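Glutamine cyclotransferase (Porphyromonas gingivalis W83, PDB 6QQL) probably catalyses zinc-dependent cyclisation of amino-terminal glutamine to pyroglutamate on peptides, as a type II glutaminyl cyclase. Local coordinates at residues A[217-229]-A[256-268]. Residues are numbered along the deposited sequence; the frame is centred on the assembly and turned at random.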
# COMPACT_ATOMS: atom_id res chain seq x y z
N SER A 217 -0.55 14.36 -2.64
CA SER A 217 0.40 14.20 -1.55
C SER A 217 1.19 15.48 -1.33
O SER A 217 1.30 15.96 -0.19
CB SER A 217 1.34 13.04 -1.88
OG SER A 217 0.59 12.00 -2.47
N LYS A 218 1.72 16.05 -2.42
CA LYS A 218 2.47 17.31 -2.35
C LYS A 218 1.59 18.44 -1.83
O LYS A 218 2.04 19.25 -1.02
CB LYS A 218 3.00 17.66 -3.74
CG LYS A 218 3.89 18.92 -3.84
CD LYS A 218 3.68 19.60 -5.21
CE LYS A 218 4.67 20.72 -5.52
NZ LYS A 218 4.20 21.63 -6.62
N SER A 219 0.32 18.46 -2.24
CA SER A 219 -0.58 19.54 -1.84
C SER A 219 -0.89 19.47 -0.35
O SER A 219 -0.70 20.45 0.38
CB SER A 219 -1.89 19.49 -2.63
OG SER A 219 -1.70 19.91 -3.96
N TYR A 220 -1.30 18.31 0.14
CA TYR A 220 -1.81 18.23 1.50
C TYR A 220 -0.77 17.78 2.52
O TYR A 220 -1.05 17.81 3.72
CB TYR A 220 -3.04 17.31 1.52
CG TYR A 220 -4.17 17.84 0.65
CD1 TYR A 220 -5.13 18.70 1.18
CD2 TYR A 220 -4.27 17.50 -0.70
CE1 TYR A 220 -6.18 19.20 0.40
CE2 TYR A 220 -5.31 18.00 -1.49
CZ TYR A 220 -6.27 18.85 -0.93
OH TYR A 220 -7.31 19.37 -1.68
N ALA A 221 0.43 17.38 2.11
CA ALA A 221 1.38 16.97 3.14
C ALA A 221 2.79 17.43 2.81
O ALA A 221 3.74 16.64 2.89
CB ALA A 221 1.33 15.46 3.31
N PRO A 222 2.98 18.72 2.51
CA PRO A 222 4.28 19.15 1.99
C PRO A 222 5.42 18.81 2.92
O PRO A 222 6.49 18.39 2.45
CB PRO A 222 4.10 20.66 1.83
CG PRO A 222 3.04 21.01 2.83
CD PRO A 222 2.10 19.86 2.80
N GLY A 223 5.24 18.95 4.23
CA GLY A 223 6.32 18.61 5.13
C GLY A 223 6.59 17.13 5.10
O GLY A 223 7.74 16.70 5.02
N LEU A 224 5.52 16.33 5.10
CA LEU A 224 5.64 14.89 5.03
C LEU A 224 6.39 14.44 3.79
O LEU A 224 7.40 13.74 3.88
CB LEU A 224 4.24 14.27 5.06
CG LEU A 224 4.19 12.76 5.12
CD1 LEU A 224 5.21 12.20 6.12
CD2 LEU A 224 2.75 12.35 5.44
N ILE A 225 5.94 14.89 2.62
CA ILE A 225 6.59 14.50 1.37
C ILE A 225 8.07 14.86 1.40
O ILE A 225 8.92 14.07 0.98
CB ILE A 225 5.82 15.11 0.18
CG1 ILE A 225 5.95 14.26 -1.08
CG2 ILE A 225 6.20 16.56 -0.12
CD1 ILE A 225 5.16 14.81 -2.23
N SER A 226 8.42 16.05 1.92
CA SER A 226 9.83 16.45 1.97
C SER A 226 10.62 15.57 2.93
O SER A 226 11.74 15.14 2.62
CB SER A 226 9.98 17.93 2.35
OG SER A 226 9.29 18.76 1.44
N ALA A 227 10.08 15.35 4.13
CA ALA A 227 10.77 14.56 5.13
C ALA A 227 11.08 13.15 4.62
O ALA A 227 12.17 12.62 4.87
CB ALA A 227 9.93 14.51 6.41
N VAL A 228 10.15 12.53 3.91
CA VAL A 228 10.41 11.18 3.41
C VAL A 228 11.49 11.22 2.34
O VAL A 228 12.49 10.50 2.42
CB VAL A 228 9.12 10.53 2.88
CG1 VAL A 228 9.45 9.23 2.18
CG2 VAL A 228 8.15 10.27 4.02
N TRP A 229 11.32 12.10 1.35
CA TRP A 229 12.24 12.15 0.21
C TRP A 229 13.64 12.57 0.63
O TRP A 229 14.62 12.17 -0.01
CB TRP A 229 11.68 13.09 -0.84
CG TRP A 229 11.03 12.40 -2.02
CD1 TRP A 229 11.47 12.41 -3.33
CD2 TRP A 229 9.83 11.62 -2.01
NE1 TRP A 229 10.60 11.69 -4.13
CE2 TRP A 229 9.59 11.19 -3.34
CE3 TRP A 229 8.93 11.23 -1.00
CZ2 TRP A 229 8.50 10.40 -3.68
CZ3 TRP A 229 7.85 10.44 -1.34
CH2 TRP A 229 7.65 10.04 -2.67
N VAL A 256 -8.65 9.32 2.62
CA VAL A 256 -8.20 9.55 3.99
C VAL A 256 -7.98 11.04 4.25
O VAL A 256 -8.32 11.56 5.32
CB VAL A 256 -6.94 8.71 4.28
CG1 VAL A 256 -6.41 8.98 5.68
CG2 VAL A 256 -7.26 7.23 4.15
N ILE A 257 -7.43 11.76 3.27
CA ILE A 257 -7.24 13.19 3.45
C ILE A 257 -8.58 13.89 3.51
O ILE A 257 -8.81 14.73 4.39
CB ILE A 257 -6.34 13.74 2.34
CG1 ILE A 257 -4.95 13.10 2.44
CG2 ILE A 257 -6.27 15.26 2.44
CD1 ILE A 257 -4.17 13.06 1.13
N LYS A 258 -9.51 13.56 2.61
CA LYS A 258 -10.79 14.27 2.61
C LYS A 258 -11.54 14.00 3.91
O LYS A 258 -11.80 14.93 4.68
CB LYS A 258 -11.64 13.89 1.39
CG LYS A 258 -11.07 14.42 0.02
CD LYS A 258 -10.91 15.97 -0.05
CE LYS A 258 -10.00 16.45 -1.19
NZ LYS A 258 -10.24 17.90 -1.49
N ASN A 259 -11.79 12.73 4.23
CA ASN A 259 -12.72 12.42 5.31
C ASN A 259 -12.08 12.31 6.70
O ASN A 259 -12.77 12.52 7.70
CB ASN A 259 -13.46 11.12 4.98
CG ASN A 259 -14.19 11.19 3.65
OD1 ASN A 259 -14.17 10.23 2.88
ND2 ASN A 259 -14.82 12.33 3.37
N LEU A 260 -10.79 12.03 6.80
CA LEU A 260 -10.17 11.98 8.12
C LEU A 260 -9.23 13.15 8.40
O LEU A 260 -8.72 13.25 9.52
CB LEU A 260 -9.43 10.66 8.32
CG LEU A 260 -10.35 9.47 8.58
CD1 LEU A 260 -9.54 8.21 8.83
CD2 LEU A 260 -11.28 9.75 9.76
N GLY A 261 -8.97 14.01 7.42
CA GLY A 261 -8.12 15.15 7.66
C GLY A 261 -6.68 14.80 7.90
O GLY A 261 -5.92 15.62 8.41
N ILE A 262 -6.27 13.57 7.60
CA ILE A 262 -4.89 13.21 7.87
C ILE A 262 -4.01 13.53 6.66
O ILE A 262 -4.31 13.09 5.53
CB ILE A 262 -4.81 11.73 8.28
CG1 ILE A 262 -5.82 11.47 9.40
CG2 ILE A 262 -3.38 11.37 8.68
CD1 ILE A 262 -5.83 10.05 9.91
N PRO A 263 -2.92 14.28 6.85
CA PRO A 263 -1.99 14.51 5.73
C PRO A 263 -1.30 13.22 5.34
O PRO A 263 -0.62 12.59 6.14
CB PRO A 263 -1.00 15.53 6.31
CG PRO A 263 -1.04 15.31 7.75
CD PRO A 263 -2.47 14.92 8.09
N CYS A 264 -1.53 12.80 4.09
CA CYS A 264 -1.00 11.54 3.58
C CYS A 264 -0.17 11.77 2.32
O CYS A 264 -0.39 12.74 1.58
CB CYS A 264 -2.13 10.55 3.31
SG CYS A 264 -3.16 10.22 4.77
N ILE A 265 0.83 10.90 2.11
CA ILE A 265 1.58 10.84 0.86
C ILE A 265 1.48 9.43 0.28
O ILE A 265 1.30 8.44 0.98
CB ILE A 265 3.06 11.24 0.99
CG1 ILE A 265 3.84 10.15 1.74
CG2 ILE A 265 3.19 12.63 1.60
CD1 ILE A 265 5.25 10.51 2.11
N ASP A 266 1.69 9.36 -1.03
CA ASP A 266 1.60 8.13 -1.79
C ASP A 266 2.95 7.86 -2.45
O ASP A 266 3.31 8.50 -3.44
CB ASP A 266 0.50 8.25 -2.84
CG ASP A 266 0.09 6.92 -3.41
OD1 ASP A 266 0.61 5.88 -2.96
OD2 ASP A 266 -0.74 6.92 -4.33
N ILE A 267 3.69 6.88 -1.92
CA ILE A 267 4.90 6.41 -2.58
C ILE A 267 4.44 5.39 -3.63
O ILE A 267 4.05 4.28 -3.29
CB ILE A 267 5.89 5.79 -1.59
CG1 ILE A 267 6.32 6.82 -0.55
CG2 ILE A 267 7.14 5.34 -2.32
CD1 ILE A 267 6.68 6.22 0.80
N ILE A 268 4.46 5.79 -4.90
CA ILE A 268 3.84 5.02 -5.97
C ILE A 268 4.68 5.13 -7.24
O ILE A 268 5.14 6.22 -7.62
CB ILE A 268 2.40 5.48 -6.23
CG1 ILE A 268 1.79 4.73 -7.43
CG2 ILE A 268 2.33 7.00 -6.41
CD1 ILE A 268 0.26 4.79 -7.49
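Ile265 is the hub of this contact, and both of its branches meet helix 222-229. Its CG2 lies against Leu224 CG at 3.7 Å and also touches the CB atoms of Ala221 and Ile225. Its CG1 sits between the backbone N and the carbonyl carbon (chi1 71°). The chain is then extended, and CD1 meets Val228 CG2 tip to tip. The same CD1 comes to the edge of the Trp229 ring, near the ring plane. Ile267 and the indole run alongside each other with opposite headings, Ile267 CG1 lying 4.0 Å from Trp229 CZ3. Strand 264-268 is an edge strand of the mixed sheet in this M28-family alpha/beta fold. It pairs with strand 197-202. Helix 222-229 packs on strand 264-268, with the axes of these segments 7.9 Å apart at 40°. Helix 294-311 adjoins the same core through Val228 and Ile267.

Ser217 backs onto the strand from the preceding helix. Its CA makes a CH...O contact with Cys264 O, and its OG accepts a weak bond from Asp266 N at 3.2 Å. Glu214 is the stronger partner of that hydroxyl. The break between the two helices rests on Pro263, whose CB touches Ala221 CB at 3.8 Å.

Tyr220 has CG anti to the carbonyl carbon (chi1 -62°), which points its ring to the side chains of Ile257 and Lys258. Ile257 CG2 sits over one face, 4.2 Å from the ring centroid, in a CH-pi contact. Lys258 NZ donates to Tyr220 OH at 3.3 Å at the exposed end of the contact.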